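PDB 2GFI: phytase, which hydrolyses the 3-phosphate monoester of phytate (inositol hexakisphosphate), releasing phosphate, as a 3-phytase of the histidine acid phosphatase family. Local coordinates for the interface of chains A and B and the interface of chains A and C. Residues are numbered along the deposited sequence; one frame, centred on the assembly and turned at random. Chains: chain A/B/C, phytase.

Contact 1: the interface of chains A and B. Residues chain A 49-53, 394; chain B 30-31, 277.
B:Gln30 and B:Tyr31 press against the backbone of A:Gly50, where the loop round this glycine in one histidine acid phosphatase subunit meets the 3-10 helix 29-31 and the start of helix 277-295 of its two-fold mate. B:Gln30 is the side chain to trace. Its CB lies 4.0 Å from A:Gly50 CA. CG sits between the backbone N and the carbonyl carbon (chi1 54°), which turns the chain along the peptide of A:Gly50; the same CG also rests on a face of the B:Tyr31 ring, toward its rim. CD follows, extended, 3.7 Å from A:Gly50 N. At the tip, OE1 accepts a hydrogen bond from A:Gly50 N at 2.8 Å, the donor lying in the carbonyl plane on a lone pair. A:Phe49 N is nearly as near, but its N-H points away and makes no bond. A water bridges OE1 to A:Ile51 O.

The other end of the glycine is gripped by B:Asn277: ND2 donates to A:Gly50 O at 2.8 Å, approaching nearly along the C=O axis. Between the two amides, the B:Tyr31 ring brings CD1 to 3.7 Å from A:Gly50 CA. Its hydroxyl makes a weak bond to A:Ile51 O and shares a second water, at the ring edge, with A:Asp394 O.

Contact 2: the interface of chains A and C. Residues chain A 96, 98, 105-106; chain C 96, 98-99.
This is a patch of a two-fold symmetric interface, formed by loops and the 3-10 helix 99-105, that joins chains A and C in the deposited tetramer by a methyl-to-methyl contact with a watered polar patch beside it. In the methyl contact, A:Thr96 and C:Thr96 reach toward each other tip to tip, their CG2 atoms 3.5 Å apart. In both, CG2 stands anti to the backbone N while the hydroxyl OG1 lies beside it (chi1 -65°), and this puts the methyl, not the hydroxyl, into the contact. Each methyl also meets the aliphatic part of the opposite lysine: A:Thr96 CG2 lies 3.6 Å from C:Lys98 CG, the two side chains crossing at about a right angle, and the twin pair does the same.

C:Lys98 CD, set by an anti chi2 of -170°, lies 3.9 Å from A:Asn105 CB, these side chains also crossing at about a right angle; beyond CD the lysine bends at chi3 and chi4. Next to it, C:Gly99 N donates to the carboxylate oxygen A:Asp106 OD2 at 3.1 Å, from above the carboxylate plane and with a bent angle of 137° at H. One water joins A:Asn105 ND2, A:Asp106 OD2 and C:Gly99 N; a second links A:Asp106 OD1 to C:Gly99 O, and the two waters touch each other at 3.1 Å. For the phytase, the site probably helps hold two subunits together, though the structure alone does not show whether this pairing persists in solution.

Contact 3: the interface of chains A and B. Residues chain A 29, 35, 44-47; chain B 24-27, 30.
B:Ser27 is set into the N-terminal segment of chain A, again in the two-fold interface of this histidine acid phosphatase, and the side chains there are ordered round the guanidinium of A:Arg35. That flat group is sandwiched: A:Ile44 CD1 sits over the centre of one face, 3.4 Å above the plane, and A:Lys47 CG covers the opposite face toward the rim. The carbonyls of A:Glu29 and A:Gln45 meet its edge in plane, which would fix its rotation. NH2 also donates to the hydroxyl B:Ser27 OG at 2.7 Å, through a bent bond (121° at H).

B:Ser27 OG lies beside its own backbone N (chi1 -62°), and from there it donates to A:Gln45 O at 2.7 Å, arriving well above that carbonyl's plane. A:Gln45 O also takes a bond from A:Arg35 NH2.

A:Gln45 is extended and brings its amide end, CD, to B:Ala26 CA; the amide oxygen OE1 accepts from B:Ser27 N at 2.8 Å. Its backbone N donates to B:Gln25 O at 2.9 Å, in a bond that is almost straight. Across the serine, the carboxylate of A:Glu29 packs by CD on B:Ser27 CA at 3.6 Å. One water ties A:Glu29 OE1 and A:Lys47 O to B:Gln30 N.

Contact 1: the interface of chains A and B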
# COMPACT_ATOMS: atom_id res chain seq x y z
N PHE A 49 -7.67 7.71 -15.93
CA PHE A 49 -7.46 9.16 -15.93
C PHE A 49 -7.98 9.83 -14.68
O PHE A 49 -8.00 11.05 -14.61
CB PHE A 49 -8.10 9.84 -17.14
CG PHE A 49 -7.72 9.25 -18.46
CD1 PHE A 49 -6.44 9.45 -18.99
CD2 PHE A 49 -8.65 8.51 -19.20
CE1 PHE A 49 -6.10 8.90 -20.23
CE2 PHE A 49 -8.33 7.97 -20.44
CZ PHE A 49 -7.06 8.17 -20.96
N GLY A 50 -8.44 9.03 -13.71
CA GLY A 50 -8.89 9.58 -12.45
C GLY A 50 -10.38 9.81 -12.42
O GLY A 50 -10.89 10.34 -11.45
N ILE A 51 -11.08 9.40 -13.48
CA ILE A 51 -12.51 9.56 -13.60
C ILE A 51 -13.16 8.58 -12.69
O ILE A 51 -12.82 7.38 -12.68
CB ILE A 51 -12.99 9.36 -15.04
CG1 ILE A 51 -12.30 10.39 -15.95
CG2 ILE A 51 -14.46 9.57 -15.12
CD1 ILE A 51 -12.34 10.00 -17.37
N SER A 52 -14.07 9.07 -11.88
CA SER A 52 -14.74 8.17 -10.97
C SER A 52 -15.58 7.17 -11.79
O SER A 52 -16.24 7.53 -12.79
CB SER A 52 -15.52 8.97 -9.95
OG SER A 52 -16.61 8.20 -9.49
N THR A 53 -15.52 5.89 -11.42
CA THR A 53 -16.17 4.87 -12.25
C THR A 53 -17.58 4.70 -11.77
O THR A 53 -18.38 4.09 -12.48
CB THR A 53 -15.44 3.52 -12.21
OG1 THR A 53 -15.25 3.11 -10.85
CG2 THR A 53 -14.04 3.66 -12.79
N ASP A 394 -11.59 -1.19 -15.87
CA ASP A 394 -11.87 -0.43 -14.68
C ASP A 394 -11.51 1.03 -14.73
O ASP A 394 -11.42 1.66 -13.69
CB ASP A 394 -11.28 -1.08 -13.45
CG ASP A 394 -11.89 -2.38 -13.15
OD1 ASP A 394 -13.15 -2.43 -13.08
OD2 ASP A 394 -11.21 -3.42 -12.94
N GLN B 30 -3.97 7.21 -10.67
CA GLN B 30 -4.73 8.11 -11.52
C GLN B 30 -5.64 9.05 -10.70
O GLN B 30 -6.01 10.12 -11.17
CB GLN B 30 -5.59 7.27 -12.50
CG GLN B 30 -6.52 6.21 -11.78
CD GLN B 30 -7.57 5.56 -12.69
OE1 GLN B 30 -8.26 6.26 -13.45
NE2 GLN B 30 -7.71 4.22 -12.62
N TYR B 31 -6.02 8.63 -9.50
CA TYR B 31 -7.01 9.31 -8.65
C TYR B 31 -6.36 10.22 -7.65
O TYR B 31 -7.03 10.81 -6.80
CB TYR B 31 -7.80 8.29 -7.84
CG TYR B 31 -8.68 7.41 -8.68
CD1 TYR B 31 -9.78 7.93 -9.32
CD2 TYR B 31 -8.38 6.05 -8.85
CE1 TYR B 31 -10.57 7.15 -10.08
CE2 TYR B 31 -9.18 5.24 -9.62
CZ TYR B 31 -10.29 5.80 -10.23
OH TYR B 31 -11.09 5.03 -11.02
N ASN B 277 -14.50 14.26 -8.83
CA ASN B 277 -13.34 14.01 -9.68
C ASN B 277 -13.46 14.72 -10.99
O ASN B 277 -12.48 15.22 -11.54
CB ASN B 277 -13.23 12.52 -9.95
CG ASN B 277 -12.79 11.77 -8.77
OD1 ASN B 277 -13.09 12.19 -7.64
ND2 ASN B 277 -12.08 10.68 -8.98
O HOH W 1 -11.32 5.83 -14.23
O HOH W 2 -10.74 2.42 -11.27

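Contact 2: the interface of chains A and C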
# COMPACT_ATOMS: atom_id res chain seq x y z
N THR A 96 26.45 -26.26 -14.14
CA THR A 96 25.60 -25.69 -13.13
C THR A 96 25.29 -24.26 -13.55
O THR A 96 26.20 -23.49 -13.84
CB THR A 96 26.35 -25.70 -11.83
OG1 THR A 96 26.55 -27.07 -11.47
CG2 THR A 96 25.50 -25.16 -10.70
N LYS A 98 24.49 -20.46 -13.22
CA LYS A 98 24.87 -19.40 -12.28
C LYS A 98 24.11 -18.14 -12.67
O LYS A 98 23.45 -18.14 -13.69
CB LYS A 98 26.40 -19.18 -12.27
CG LYS A 98 27.18 -20.40 -11.66
CD LYS A 98 28.66 -20.11 -11.40
CE LYS A 98 29.42 -19.82 -12.70
NZ LYS A 98 29.26 -20.93 -13.68
N ASN A 105 18.79 -24.94 -11.69
CA ASN A 105 19.37 -26.08 -10.93
C ASN A 105 18.46 -26.67 -9.84
O ASN A 105 18.69 -27.80 -9.39
CB ASN A 105 20.68 -25.67 -10.23
CG ASN A 105 21.68 -24.98 -11.16
OD1 ASN A 105 21.91 -25.40 -12.28
ND2 ASN A 105 22.25 -23.88 -10.67
N ASP A 106 17.46 -25.93 -9.37
CA ASP A 106 16.82 -26.31 -8.10
C ASP A 106 15.61 -27.21 -8.21
O ASP A 106 14.56 -26.89 -7.65
CB ASP A 106 16.49 -25.07 -7.27
CG ASP A 106 17.69 -24.18 -7.08
OD1 ASP A 106 17.50 -22.95 -6.96
OD2 ASP A 106 18.86 -24.62 -7.06
N THR C 96 30.30 -24.91 -7.08
CA THR C 96 29.36 -23.88 -7.42
C THR C 96 28.21 -23.98 -6.45
O THR C 96 27.62 -25.04 -6.28
CB THR C 96 28.90 -24.12 -8.83
OG1 THR C 96 30.03 -23.95 -9.68
CG2 THR C 96 27.95 -23.04 -9.28
N LYS C 98 24.54 -23.76 -5.11
CA LYS C 98 23.22 -23.96 -5.70
C LYS C 98 22.19 -23.61 -4.64
O LYS C 98 22.56 -23.35 -3.51
CB LYS C 98 23.04 -25.41 -6.21
CG LYS C 98 23.95 -25.71 -7.46
CD LYS C 98 23.63 -27.04 -8.15
CE LYS C 98 23.88 -28.24 -7.22
NZ LYS C 98 25.27 -28.24 -6.71
N GLY C 99 20.89 -23.59 -5.01
CA GLY C 99 19.84 -23.27 -4.06
C GLY C 99 19.87 -21.84 -3.54
O GLY C 99 20.20 -20.90 -4.26
O HOH W 3 19.38 -20.94 -6.85
O HOH W 4 21.30 -23.04 -7.98

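Contact 3: the interface of chains A and B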
# COMPACT_ATOMS: atom_id res chain seq x y z
N GLU A 29 3.08 2.23 -10.02
CA GLU A 29 2.26 1.41 -10.95
C GLU A 29 2.86 1.25 -12.33
O GLU A 29 2.61 0.26 -12.99
CB GLU A 29 0.83 1.96 -11.05
CG GLU A 29 0.06 1.69 -9.77
CD GLU A 29 -1.28 2.41 -9.70
OE1 GLU A 29 -1.70 3.02 -10.72
OE2 GLU A 29 -1.91 2.34 -8.62
N ARG A 35 2.25 -5.09 -17.03
CA ARG A 35 2.07 -4.13 -18.10
C ARG A 35 3.07 -4.36 -19.23
O ARG A 35 2.89 -3.81 -20.31
CB ARG A 35 2.03 -2.65 -17.59
CG ARG A 35 0.75 -2.36 -16.77
CD ARG A 35 -0.05 -1.05 -17.06
NE ARG A 35 -1.12 -0.83 -16.04
CZ ARG A 35 -0.81 -0.60 -14.73
NH1 ARG A 35 0.49 -0.56 -14.36
NH2 ARG A 35 -1.76 -0.39 -13.80
N ILE A 44 -4.85 -6.70 -15.07
CA ILE A 44 -4.48 -5.45 -14.45
C ILE A 44 -5.40 -4.36 -14.97
O ILE A 44 -5.77 -4.35 -16.14
CB ILE A 44 -2.97 -5.12 -14.70
CG1 ILE A 44 -2.47 -4.06 -13.71
CG2 ILE A 44 -2.74 -4.76 -16.17
CD1 ILE A 44 -0.97 -3.89 -13.69
N GLN A 45 -5.75 -3.43 -14.08
CA GLN A 45 -6.62 -2.31 -14.42
C GLN A 45 -5.89 -1.31 -15.28
O GLN A 45 -4.69 -1.05 -15.11
CB GLN A 45 -7.14 -1.61 -13.16
CG GLN A 45 -7.95 -2.52 -12.26
CD GLN A 45 -8.42 -1.84 -11.01
OE1 GLN A 45 -7.84 -0.85 -10.56
NE2 GLN A 45 -9.46 -2.38 -10.43
N ASN A 46 -6.64 -0.72 -16.20
CA ASN A 46 -6.11 0.28 -17.08
C ASN A 46 -5.58 1.45 -16.23
O ASN A 46 -6.20 1.79 -15.20
CB ASN A 46 -7.23 0.67 -18.01
CG ASN A 46 -6.80 1.68 -19.03
OD1 ASN A 46 -6.58 2.84 -18.69
ND2 ASN A 46 -6.69 1.26 -20.29
N LYS A 47 -4.46 2.05 -16.62
CA LYS A 47 -3.89 3.17 -15.83
C LYS A 47 -4.95 4.26 -15.58
O LYS A 47 -5.03 4.80 -14.48
CB LYS A 47 -2.61 3.73 -16.45
CG LYS A 47 -1.51 2.65 -16.73
CD LYS A 47 -0.20 3.25 -17.39
CE LYS A 47 1.08 2.46 -16.90
NZ LYS A 47 2.41 3.08 -17.26
N GLN B 24 -1.91 -4.90 -6.13
CA GLN B 24 -1.05 -4.40 -7.18
C GLN B 24 -1.67 -4.57 -8.56
O GLN B 24 -1.11 -4.08 -9.53
CB GLN B 24 0.33 -5.05 -7.11
CG GLN B 24 1.07 -4.78 -5.80
CD GLN B 24 2.40 -5.54 -5.71
OE1 GLN B 24 2.65 -6.45 -6.49
NE2 GLN B 24 3.25 -5.15 -4.77
N GLN B 25 -2.83 -5.21 -8.67
CA GLN B 25 -3.54 -5.26 -9.96
C GLN B 25 -4.37 -4.00 -10.20
O GLN B 25 -4.86 -3.77 -11.31
CB GLN B 25 -4.42 -6.50 -10.04
CG GLN B 25 -3.61 -7.78 -10.05
CD GLN B 25 -4.51 -8.98 -10.07
OE1 GLN B 25 -4.96 -9.43 -9.01
NE2 GLN B 25 -4.81 -9.49 -11.27
N ALA B 26 -4.50 -3.18 -9.15
CA ALA B 26 -5.28 -1.94 -9.16
C ALA B 26 -4.48 -0.82 -9.69
O ALA B 26 -3.28 -0.73 -9.41
CB ALA B 26 -5.78 -1.56 -7.74
N SER B 27 -5.17 0.07 -10.41
CA SER B 27 -4.59 1.35 -10.80
C SER B 27 -5.26 2.47 -10.02
O SER B 27 -6.38 2.88 -10.35
CB SER B 27 -4.77 1.60 -12.29
OG SER B 27 -4.12 0.60 -13.01
N GLN B 30 -3.97 7.21 -10.67
CA GLN B 30 -4.73 8.11 -11.52
C GLN B 30 -5.64 9.05 -10.70
O GLN B 30 -6.01 10.12 -11.17
CB GLN B 30 -5.59 7.27 -12.50
CG GLN B 30 -6.52 6.21 -11.78
CD GLN B 30 -7.57 5.56 -12.69
OE1 GLN B 30 -8.26 6.26 -13.45
NE2 GLN B 30 -7.71 4.22 -12.62
O HOH W 5 -8.76 1.58 -9.76
O HOH W 6 -3.84 4.62 -12.07
O HOH W 7 -8.51 1.70 -13.87

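Contact 1 and contact 3 belong to one A–B interface: their centres, taken over C-alpha atoms, are about 12 Å apart, and both use B:Gln30, whose side chain faces A:Gly50 in one and whose backbone N is bridged by water in the other. The stretch from A:Ile44 to A:Thr53 also runs through both. Contact 2 stands apart, its centre about 47 Å from contact 1 and 35 Å from contact 3. In the deposited tetramer chain A thus meets two neighbours through separate surfaces; whether this assembly is the biological one, the structure alone does not show. Contact 3 is centred about 16 Å from the predicted nucleophile A:His70, contact 2 about 34 Å.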